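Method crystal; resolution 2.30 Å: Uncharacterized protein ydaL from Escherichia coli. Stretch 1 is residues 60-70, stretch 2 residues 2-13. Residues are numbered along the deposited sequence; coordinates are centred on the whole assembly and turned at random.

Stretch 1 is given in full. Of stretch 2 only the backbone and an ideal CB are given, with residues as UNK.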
# COMPACT_ATOMS: atom_id res chain seq x y z
N CYS A 60 -0.85 1.37 -11.96
CA CYS A 60 -0.77 1.21 -10.50
C CYS A 60 0.55 1.73 -9.98
O CYS A 60 0.58 2.40 -8.96
CB CYS A 60 -0.92 -0.26 -10.08
SG CYS A 60 -2.57 -0.92 -10.25
N ARG A 61 1.64 1.40 -10.67
CA ARG A 61 2.97 1.84 -10.24
C ARG A 61 3.15 3.37 -10.25
O ARG A 61 3.80 3.95 -9.36
CB ARG A 61 4.05 1.17 -11.09
CG ARG A 61 5.46 1.31 -10.52
CD ARG A 61 6.52 0.68 -11.43
NE ARG A 61 6.71 1.55 -12.57
CZ ARG A 61 7.70 2.42 -12.68
NH1 ARG A 61 8.64 2.49 -11.74
NH2 ARG A 61 7.76 3.21 -13.74
N LYS A 62 2.56 4.02 -11.25
CA LYS A 62 2.56 5.49 -11.33
C LYS A 62 1.66 6.14 -10.26
O LYS A 62 2.04 7.12 -9.64
CB LYS A 62 2.16 5.95 -12.75
CG LYS A 62 3.07 5.40 -13.87
CD LYS A 62 2.94 6.17 -15.21
CE LYS A 62 1.59 5.96 -15.86
NZ LYS A 62 1.66 6.10 -17.34
N MET A 63 0.48 5.57 -10.03
CA MET A 63 -0.47 6.08 -9.03
C MET A 63 0.04 5.94 -7.59
O MET A 63 -0.05 6.85 -6.79
CB MET A 63 -1.82 5.36 -9.18
CG MET A 63 -2.54 5.67 -10.50
SD MET A 63 -3.90 4.52 -10.82
CE MET A 63 -5.18 5.26 -9.82
N VAL A 64 0.59 4.78 -7.26
CA VAL A 64 1.10 4.53 -5.90
C VAL A 64 2.24 5.51 -5.59
O VAL A 64 2.29 6.13 -4.53
CB VAL A 64 1.54 3.02 -5.75
CG1 VAL A 64 2.34 2.77 -4.46
CG2 VAL A 64 0.30 2.09 -5.83
N PHE A 65 3.16 5.64 -6.53
CA PHE A 65 4.29 6.53 -6.37
C PHE A 65 3.80 7.95 -6.17
O PHE A 65 4.15 8.61 -5.20
CB PHE A 65 5.20 6.44 -7.58
CG PHE A 65 6.38 7.34 -7.52
CD1 PHE A 65 6.46 8.46 -8.36
CD2 PHE A 65 7.42 7.08 -6.63
CE1 PHE A 65 7.58 9.30 -8.32
CE2 PHE A 65 8.55 7.92 -6.59
CZ PHE A 65 8.61 9.03 -7.43
N SER A 66 2.95 8.41 -7.09
CA SER A 66 2.42 9.76 -7.02
C SER A 66 1.57 9.99 -5.74
O SER A 66 1.66 11.04 -5.10
CB SER A 66 1.59 10.02 -8.28
OG SER A 66 1.15 11.35 -8.31
N PHE A 67 0.75 9.00 -5.39
CA PHE A 67 -0.13 9.10 -4.21
C PHE A 67 0.69 9.17 -2.92
O PHE A 67 0.45 10.00 -2.05
CB PHE A 67 -1.09 7.90 -4.17
CG PHE A 67 -1.94 7.83 -2.92
CD1 PHE A 67 -3.04 8.70 -2.75
CD2 PHE A 67 -1.66 6.88 -1.93
CE1 PHE A 67 -3.84 8.63 -1.59
CE2 PHE A 67 -2.47 6.79 -0.78
CZ PHE A 67 -3.56 7.67 -0.61
N ILE A 68 1.68 8.29 -2.79
CA ILE A 68 2.49 8.33 -1.58
C ILE A 68 3.30 9.64 -1.45
O ILE A 68 3.35 10.25 -0.37
CB ILE A 68 3.42 7.09 -1.47
CG1 ILE A 68 2.57 5.81 -1.40
CG2 ILE A 68 4.35 7.22 -0.20
CD1 ILE A 68 1.75 5.67 -0.13
N GLN A 69 3.89 10.10 -2.56
CA GLN A 69 4.51 11.44 -2.58
C GLN A 69 3.54 12.55 -2.14
O GLN A 69 3.92 13.41 -1.35
CB GLN A 69 5.05 11.79 -3.98
CG GLN A 69 6.16 10.85 -4.53
CD GLN A 69 7.45 10.82 -3.68
OE1 GLN A 69 8.23 9.86 -3.75
NE2 GLN A 69 7.68 11.86 -2.91
N GLN A 70 2.30 12.51 -2.64
CA GLN A 70 1.28 13.51 -2.29
C GLN A 70 0.94 13.42 -0.81
O GLN A 70 0.88 14.44 -0.13
CB GLN A 70 -0.00 13.33 -3.14
CG GLN A 70 -1.31 13.91 -2.50
CD GLN A 70 -2.57 12.97 -2.54
OE1 GLN A 70 -3.19 12.69 -1.49
NE2 GLN A 70 -2.95 12.51 -3.75
N UNK A 2 9.18 16.22 -6.69
CA UNK A 2 9.01 15.68 -8.06
C UNK A 2 8.21 14.38 -8.04
O UNK A 2 8.71 13.32 -7.61
CB UNK A 2 10.37 15.44 -8.72
N UNK A 3 6.94 14.49 -8.44
CA UNK A 3 6.17 13.34 -8.86
C UNK A 3 6.31 13.23 -10.39
O UNK A 3 5.36 12.86 -11.11
CB UNK A 3 4.71 13.46 -8.43
N UNK A 4 7.50 13.58 -10.88
CA UNK A 4 7.93 13.19 -12.21
C UNK A 4 8.23 11.71 -12.20
O UNK A 4 8.87 11.19 -11.28
CB UNK A 4 9.15 14.00 -12.66
N UNK A 5 7.77 11.04 -13.23
CA UNK A 5 7.91 9.62 -13.34
C UNK A 5 9.34 9.17 -13.62
O UNK A 5 9.68 8.01 -13.38
CB UNK A 5 6.98 9.11 -14.44
N UNK A 6 10.20 10.08 -14.08
CA UNK A 6 11.63 9.71 -14.14
C UNK A 6 12.24 9.44 -12.77
O UNK A 6 13.26 8.76 -12.68
CB UNK A 6 12.43 10.82 -14.83
N UNK A 7 11.60 9.93 -11.70
CA UNK A 7 12.01 9.68 -10.29
C UNK A 7 11.37 8.44 -9.64
O UNK A 7 11.69 8.11 -8.49
CB UNK A 7 11.66 10.90 -9.44
N UNK A 8 10.47 7.78 -10.37
CA UNK A 8 9.74 6.62 -9.88
C UNK A 8 10.64 5.41 -9.71
O UNK A 8 10.90 4.67 -10.65
CB UNK A 8 8.59 6.28 -10.83
N UNK A 9 11.08 5.21 -8.47
CA UNK A 9 12.01 4.14 -8.13
C UNK A 9 11.35 2.79 -7.86
O UNK A 9 12.05 1.80 -7.60
CB UNK A 9 12.82 4.55 -6.90
N UNK A 10 10.03 2.73 -7.91
CA UNK A 10 9.32 1.46 -7.72
C UNK A 10 9.73 0.41 -8.78
O UNK A 10 9.77 0.71 -9.98
CB UNK A 10 7.81 1.70 -7.78
N UNK A 11 10.02 -0.81 -8.34
CA UNK A 11 10.63 -1.81 -9.22
C UNK A 11 9.62 -2.88 -9.61
O UNK A 11 8.67 -3.16 -8.87
CB UNK A 11 11.84 -2.45 -8.54
N UNK A 12 9.83 -3.46 -10.78
CA UNK A 12 9.02 -4.58 -11.23
C UNK A 12 9.97 -5.73 -11.47
O UNK A 12 11.18 -5.59 -11.31
CB UNK A 12 8.21 -4.24 -12.48
N UNK A 13 9.43 -6.88 -11.84
CA UNK A 13 10.29 -7.97 -12.28
C UNK A 13 10.66 -8.84 -11.12
O UNK A 13 10.97 -8.35 -10.03
CB UNK A 13 11.55 -7.44 -12.96

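Stretch 1 is one continuous helix that offers stretch 2 the side chains of Arg61, Phe65, Ser66 and Gln69, the flank of Lys62 and the carbonyl of Arg61.

At position 2 the ideal CB finds nothing of the helix within 5.5 Å, so almost any residue would do; it is Asp2, whose carboxylate stays clear of the helix.

Position 3 points sideways, but its ideal CB lies 4.1 Å from Ser66 OG. A short polar side chain could reach that hydroxyl: serine, threonine or asparagine. The residue is Thr3; with chi1 in t, its OG1 hydrogen bonds to Ser66 OG at 3.1 Å, and either hydroxyl could be the donor.

Position 4 points away, its side chain unconstrained. It is Leu4, whose backbone O lies 3.7 Å from Phe65 CE1.

At position 5 CB points sideways, with Lys62 CD 5.1 Å from its ideal place. A longer side chain could come back to the helix, and a polar one would suit the mixed surroundings. Gln5 does so with chi1 and chi2 both m; its OE1 lies 3.7 Å from Lys62 CG.

Position 6 points away from the helix and fits many residues; it is Leu6. At position 7 the ideal CB is 4.1 Å from Phe65 CZ, yet the sideways direction lets a side chain leave, so small or polar residues would suit. Asp7 does this, while its backbone O sits 3.4 Å from Phe65 CZ.

Position 8 is closely defined by the helix. CB points toward it, 3.9 Å from both Arg61 NH1 and Phe65 CD1, and Arg61 O is 5.5 Å from the ideal CB, within reach of a side-chain amide. A compact donor is favoured, asparagine a strong candidate. Asn8, chi1 t, donates from ND2 to Arg61 O at 3.1 Å and 168°. Asn8 ND2 also donates to Gln5 OE1 at 2.7 Å and 175°. Its OD1 accepts from the backbone N of residue 10 at 3.1 Å, and its CA lies 3.6 Å from the Phe65 ring centroid, 12° off the normal, a CH-pi contact. Its backbone O takes a weak 3.3 Å bond from Arg61 NH1.

Position 9 points away, with Phe65 CE2 5.4 Å from its ideal CB, so a large side chain would have to turn back. Phe9, chi1 p, does so: the edge of Phe65 meets its face, planes at 88°, with Phe65 CE2 3.8 Å from Phe9 CE1.

Position 10 points toward Arg61 CG, 3.6 Å from the ideal CB, with Phe65 CB and Val64 beyond; leucine, isoleucine or methionine would suit. Leu10 puts CD1 3.9 Å from Phe65 CB and 4.1 Å from Val64 CG1, while its O accepts from Arg61 NH1 at 2.7 Å.

Position 11 points away, with nothing of the helix within 5.5 Å of its ideal CB, so many residues would fit; it is Thr11, whose OG1 bonds elsewhere in the structure. Position 12 has its ideal CB 5.3 Å from Arg61 CD; many small or medium residues would suit. Thr12 brings CG2 to 3.9 Å from Arg61 CD. Position 13, at phi 91° and psi 138°, would jam a CB against the preceding carbonyl, and is Gly13.

Stretch 2, residues 2-13: DTLQLDNFLTTG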
# COMPACT_ATOMS: atom_id res chain seq x y z
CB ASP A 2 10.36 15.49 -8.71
CG ASP A 2 11.35 16.55 -8.30
OD1 ASP A 2 11.78 17.36 -9.16
OD2 ASP A 2 11.67 16.59 -7.09
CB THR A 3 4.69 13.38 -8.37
OG1 THR A 3 3.95 12.34 -9.04
CG2 THR A 3 4.02 14.74 -8.64
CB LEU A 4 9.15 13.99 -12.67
CG LEU A 4 8.94 15.44 -13.12
CD1 LEU A 4 10.11 15.88 -13.99
CD2 LEU A 4 7.60 15.67 -13.86
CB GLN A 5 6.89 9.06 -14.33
CG GLN A 5 5.42 9.29 -13.83
CD GLN A 5 5.09 8.52 -12.54
OE1 GLN A 5 5.67 7.45 -12.28
NE2 GLN A 5 4.16 9.05 -11.75
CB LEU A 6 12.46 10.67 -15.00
CG LEU A 6 12.39 12.19 -14.90
CD1 LEU A 6 13.27 12.72 -13.80
CD2 LEU A 6 12.83 12.75 -16.23
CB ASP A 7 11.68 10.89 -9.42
CG ASP A 7 12.42 12.14 -9.85
OD1 ASP A 7 13.64 12.07 -10.07
OD2 ASP A 7 11.77 13.18 -9.96
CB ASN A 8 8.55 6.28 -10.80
CG ASN A 8 7.54 5.33 -10.13
OD1 ASN A 8 7.91 4.49 -9.32
ND2 ASN A 8 6.25 5.48 -10.47
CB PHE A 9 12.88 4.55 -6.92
CG PHE A 9 12.10 5.10 -5.76
CD1 PHE A 9 12.19 6.45 -5.44
CD2 PHE A 9 11.28 4.26 -4.96
CE1 PHE A 9 11.47 6.99 -4.36
CE2 PHE A 9 10.56 4.78 -3.87
CZ PHE A 9 10.64 6.16 -3.58
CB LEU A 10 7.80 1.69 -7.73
CG LEU A 10 7.30 2.71 -6.69
CD1 LEU A 10 5.82 2.70 -6.57
CD2 LEU A 10 7.90 2.43 -5.30
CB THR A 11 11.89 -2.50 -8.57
OG1 THR A 11 11.50 -3.24 -7.42
CG2 THR A 11 13.00 -1.47 -8.21
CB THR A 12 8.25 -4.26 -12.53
OG1 THR A 12 9.18 -3.95 -13.56
CG2 THR A 12 7.33 -3.07 -12.35
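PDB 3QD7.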